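Local structure of lumazine-binding protein (Silicibacter pomeroyi DSS-3, 3FKA) at the interface of chains A and B. The protein is of unknown function but has an NTF2-like fold and may bind a small molecule. Sequence-based numbering; all coordinates share one arbitrary frame. Chains: chain A/B, uncharacterized NTF-2 like protein.

Contact 1: the interface of chains A and B. Residues chain A 41-43, 48; chain B 82, 104-106.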
loop_
_atom_site.group_PDB
_atom_site.type_symbol
_atom_site.label_atom_id
_atom_site.label_comp_id
_atom_site.label_asym_id
_atom_site.label_seq_id
_atom_site.Cartn_x
_atom_site.Cartn_y
_atom_site.Cartn_z
ATOM N N VAL A 41 -13.437 -14.748 -1.840
ATOM C CA VAL A 41 -13.119 -15.264 -3.164
ATOM C C VAL A 41 -11.660 -15.621 -3.347
ATOM O O VAL A 41 -10.776 -14.859 -2.984
ATOM C CB VAL A 41 -13.505 -14.172 -4.223
ATOM C CG1 VAL A 41 -13.197 -14.590 -5.673
ATOM C CG2 VAL A 41 -14.970 -13.792 -4.069
ATOM N N GLY A 42 -11.413 -16.767 -3.959
ATOM C CA GLY A 42 -10.053 -17.211 -4.236
ATOM C C GLY A 42 -10.048 -18.576 -4.872
ATOM O O GLY A 42 -11.105 -19.148 -5.124
ATOM N N HIS A 43 -8.861 -19.070 -5.179
ATOM C CA HIS A 43 -8.733 -20.404 -5.757
ATOM C C HIS A 43 -8.385 -21.426 -4.687
ATOM O O HIS A 43 -7.623 -21.146 -3.747
ATOM C CB HIS A 43 -7.692 -20.462 -6.862
ATOM C CG HIS A 43 -8.084 -19.689 -8.072
ATOM N ND1 HIS A 43 -7.510 -18.485 -8.412
ATOM C CD2 HIS A 43 -9.049 -19.922 -8.989
ATOM C CE1 HIS A 43 -8.081 -18.033 -9.513
ATOM N NE2 HIS A 43 -9.017 -18.886 -9.887
ATOM N N LEU A 48 -12.299 -22.025 -8.554
ATOM C CA LEU A 48 -12.669 -20.718 -8.067
ATOM C C LEU A 48 -13.720 -20.974 -6.999
ATOM O O LEU A 48 -14.752 -21.585 -7.287
ATOM C CB LEU A 48 -13.321 -19.867 -9.148
ATOM C CG LEU A 48 -13.936 -18.508 -8.771
ATOM C CD1 LEU A 48 -12.863 -17.587 -8.200
ATOM C CD2 LEU A 48 -14.644 -17.889 -9.957
ATOM N N ASP B 82 -2.165 -14.667 -7.307
ATOM C CA ASP B 82 -3.289 -14.403 -8.213
ATOM C C ASP B 82 -4.323 -13.377 -7.678
ATOM O O ASP B 82 -5.434 -13.304 -8.227
ATOM C CB ASP B 82 -3.935 -15.729 -8.669
ATOM C CG ASP B 82 -4.526 -16.549 -7.549
ATOM O OD1 ASP B 82 -4.550 -16.089 -6.397
ATOM O OD2 ASP B 82 -4.970 -17.680 -7.864
ATOM N N LEU B 104 -8.962 -10.567 -9.085
ATOM C CA LEU B 104 -8.504 -11.946 -9.124
ATOM C C LEU B 104 -8.043 -12.301 -10.529
ATOM O O LEU B 104 -8.720 -11.972 -11.502
ATOM C CB LEU B 104 -9.622 -12.900 -8.758
ATOM C CG LEU B 104 -9.309 -14.398 -8.664
ATOM C CD1 LEU B 104 -8.449 -14.720 -7.430
ATOM C CD2 LEU B 104 -10.611 -15.218 -8.635
ATOM N N LEU B 105 -6.907 -12.981 -10.614
ATOM C CA LEU B 105 -6.378 -13.484 -11.870
ATOM C C LEU B 105 -7.092 -14.812 -12.028
ATOM O O LEU B 105 -6.799 -15.745 -11.282
ATOM C CB LEU B 105 -4.870 -13.685 -11.814
ATOM C CG LEU B 105 -4.203 -14.361 -13.023
ATOM C CD1 LEU B 105 -4.398 -13.588 -14.302
ATOM C CD2 LEU B 105 -2.719 -14.533 -12.718
ATOM N N HIS B 106 -7.977 -14.918 -13.012
ATOM C CA HIS B 106 -8.764 -16.133 -13.192
ATOM C C HIS B 106 -8.846 -16.478 -14.671
ATOM O O HIS B 106 -9.180 -15.620 -15.499
ATOM C CB HIS B 106 -10.143 -15.919 -12.584
ATOM C CG HIS B 106 -11.053 -17.092 -12.722
ATOM N ND1 HIS B 106 -10.827 -18.291 -12.078
ATOM C CD2 HIS B 106 -12.219 -17.232 -13.386
ATOM C CE1 HIS B 106 -11.791 -19.138 -12.391
ATOM N NE2 HIS B 106 -12.651 -18.520 -13.180
HETATM O O HOH W 1 -6.473 -17.501 -4.931
#
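The imidazole of A:His43 is held by its rim between B:Asp82 and B:His106, with the carboxylate carbon of the one and the ring of the other both level with its plane. The second imidazole, that of B:His106, receives A:His43 NE2 at its own edge, while one of its faces carries the methyl CD2 of A:Leu48, 3.8 Å above the plane and displaced toward the rim. In this part of the interface strands 38-44 and 47-52 of chain A meet strand 95-106 of chain B and the loop carrying B:Asp82. Between the two rings runs a nearly straight hydrogen bond of undecided direction, A:His43 NE2 to B:His106 ND1 at 2.9 Å (169° at H). A:His43 also donates from ND1 to the carboxylate oxygen OD2 of B:Asp82 at 2.7 Å. This bond is more bent (145° at H), OD2 being tilted from the imidazole plane, and it reaches OD2 from above the carboxylate plane. With both nitrogens engaged, the imidazole is fixed against rotation, and the carboxylate would tend to polarise the histidine pair. The ring reaches these partners because its CG lies beside the backbone N and anti to the carbonyl carbon (chi1 -67°). An alanine in place of A:His43 would probably leave B:Asp82 OD2 and B:His106 ND1 without their partner and open a gap beside B:Leu104. That leucine spreads its methyls along one side of the A:His43 ring: CD2 packs against A:Leu48 CD1 and faces A:Val41 CG1 at 4.0 Å, and CD1 lies near the imidazole carbon CE1. A water adds a second tie, lying 2.9 Å from A:His43 N and 2.8 Å from B:Asp82 OD1.

Contact 2: the interface of chains A and B. Residues chain A 39, 41, 50, 114, 116; chain B 35, 37-38, 113.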
loop_
_atom_site.group_PDB
_atom_site.type_symbol
_atom_site.label_atom_id
_atom_site.label_comp_id
_atom_site.label_asym_id
_atom_site.label_seq_id
_atom_site.Cartn_x
_atom_site.Cartn_y
_atom_site.Cartn_z
ATOM N N SER A 39 -18.320 -11.196 0.126
ATOM C CA SER A 39 -17.868 -12.447 -0.472
ATOM C C SER A 39 -16.417 -12.716 -0.083
ATOM O O SER A 39 -15.670 -11.787 0.226
ATOM C CB SER A 39 -17.964 -12.389 -1.993
ATOM O OG SER A 39 -17.155 -11.354 -2.505
ATOM N N VAL A 41 -13.437 -14.748 -1.840
ATOM C CA VAL A 41 -13.119 -15.264 -3.164
ATOM C C VAL A 41 -11.660 -15.621 -3.347
ATOM O O VAL A 41 -10.776 -14.859 -2.984
ATOM C CB VAL A 41 -13.505 -14.172 -4.223
ATOM C CG1 VAL A 41 -13.197 -14.590 -5.673
ATOM C CG2 VAL A 41 -14.970 -13.792 -4.069
ATOM N N TRP A 50 -16.256 -19.036 -4.630
ATOM C CA TRP A 50 -16.880 -17.748 -4.417
ATOM C C TRP A 50 -17.890 -17.973 -3.306
ATOM O O TRP A 50 -18.991 -18.438 -3.566
ATOM C CB TRP A 50 -17.554 -17.271 -5.685
ATOM C CG TRP A 50 -17.967 -15.848 -5.603
ATOM C CD1 TRP A 50 -18.945 -15.305 -4.837
ATOM C CD2 TRP A 50 -17.404 -14.779 -6.359
ATOM N NE1 TRP A 50 -19.011 -13.942 -5.051
ATOM C CE2 TRP A 50 -18.093 -13.607 -6.007
ATOM C CE3 TRP A 50 -16.400 -14.712 -7.330
ATOM C CZ2 TRP A 50 -17.782 -12.369 -6.561
ATOM C CZ3 TRP A 50 -16.091 -13.484 -7.872
ATOM C CH2 TRP A 50 -16.786 -12.332 -7.498
ATOM N N SER A 114 -15.345 -7.040 1.077
ATOM C CA SER A 114 -14.778 -8.066 0.221
ATOM C C SER A 114 -13.493 -8.601 0.780
ATOM O O SER A 114 -12.743 -7.862 1.392
ATOM C CB SER A 114 -14.484 -7.457 -1.173
ATOM O OG SER A 114 -13.650 -8.247 -2.043
ATOM N N VAL A 116 -10.458 -11.294 -0.677
ATOM C CA VAL A 116 -9.898 -12.112 -1.735
ATOM C C VAL A 116 -8.649 -12.714 -1.045
ATOM O O VAL A 116 -8.037 -12.077 -0.194
ATOM C CB VAL A 116 -9.567 -11.438 -3.091
ATOM C CG1 VAL A 116 -10.854 -10.985 -3.783
ATOM C CG2 VAL A 116 -8.568 -10.292 -2.925
ATOM N N PHE B 35 -16.754 -9.472 -12.415
ATOM C CA PHE B 35 -17.419 -10.738 -12.205
ATOM C C PHE B 35 -18.920 -10.514 -12.057
ATOM O O PHE B 35 -19.353 -9.463 -11.565
ATOM C CB PHE B 35 -16.913 -11.446 -10.938
ATOM C CG PHE B 35 -15.628 -12.199 -11.126
ATOM C CD1 PHE B 35 -15.669 -13.483 -11.652
ATOM C CD2 PHE B 35 -14.399 -11.678 -10.755
ATOM C CE1 PHE B 35 -14.503 -14.245 -11.821
ATOM C CE2 PHE B 35 -13.217 -12.450 -10.922
ATOM C CZ PHE B 35 -13.286 -13.719 -11.471
ATOM N N LYS B 37 -20.995 -11.645 -9.923
ATOM C CA LYS B 37 -21.335 -11.421 -8.523
ATOM C C LYS B 37 -20.542 -10.283 -7.865
ATOM O O LYS B 37 -20.556 -10.147 -6.630
ATOM C CB LYS B 37 -21.165 -12.726 -7.730
ATOM C CG LYS B 37 -22.067 -13.862 -8.134
ATOM C CD LYS B 37 -21.820 -15.041 -7.196
ATOM C CE LYS B 37 -22.602 -16.245 -7.598
ATOM N NZ LYS B 37 -22.321 -17.442 -6.718
ATOM N N ALA B 38 -19.914 -9.413 -8.660
ATOM C CA ALA B 38 -19.159 -8.291 -8.127
ATOM C C ALA B 38 -20.090 -7.269 -7.476
ATOM O O ALA B 38 -21.273 -7.171 -7.834
ATOM C CB ALA B 38 -18.365 -7.595 -9.208
ATOM N N VAL B 113 -13.400 -8.183 -8.592
ATOM C CA VAL B 113 -14.251 -8.866 -7.637
ATOM C C VAL B 113 -15.155 -7.879 -6.892
ATOM O O VAL B 113 -16.339 -8.161 -6.684
ATOM C CB VAL B 113 -13.403 -9.700 -6.641
ATOM C CG1 VAL B 113 -14.294 -10.315 -5.508
ATOM C CG2 VAL B 113 -12.636 -10.778 -7.402
HETATM O O HOH W 2 -17.839 -9.415 -4.410
HETATM O O HOH W 3 -21.260 -11.951 -4.041
#
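B:Val113 pushes its methyl CG1 into an apolar hollow of chain A, meeting A:Val41 CG2 tip to tip at 3.8 Å, with A:Val116 CG1 alongside and the A:Trp50 ring atom CH2 on another flank. This is an apolar part of the interface, where strands 38-44, 47-52 and 109-119 of chain A face B:Val113 and the 35-38 segment of chain B. The valine has CG1 anti to its own backbone N (chi1 174°), which directs this methyl, rather than CG2, toward A:Val41. The indole of A:Trp50 forms the broad wall of the patch. One face rests on A:Val41 CG2 of its own chain, 3.5 Å from the plane and over the ring centre; the opposite face is covered by the aliphatic part of B:Lys37. There CB sits above the rim of the indole beside CZ2 and CE2, and the extended chain carries CD over the five-membered ring, 3.9 Å from its centroid, in a CH-pi contact. At the far end of the indole, B:Phe35 is set edge-to-face, the ring planes 58° apart, with A:Trp50 CZ3 directed onto the phenyl face 3.5 Å from CG. So enclosed, the indole has little room to tilt. Toward the rim, waters bridge the chains. One lies in the indole plane, 3.2 Å from A:Trp50 NE1, and passes on to the backbone carbonyl of B:Lys37. A second stands 2.8 Å from A:Ser39 OG and 3.0 Å from B:Val113 O.

Contact 1 and contact 2 are neighbouring patches of one interface, the centres of their C-alpha atoms about 9 Å apart. A:Val41 belongs to both, one methyl serving each patch, and strands 38-44 and 47-52 of chain A run through the two; strand 109-119 of chain A joins in contact 2. On chain B, contact 1 draws on strand 95-106 and the loop residue B:Asp82, contact 2 on strand 109-119 and the segment around 35-38. Because the interface is two-fold symmetric, both patches recur with the chains exchanged, as in a possible dimer built largely on strands. The deposited assembly holds four copies; the structure alone does not show which association persists in solution.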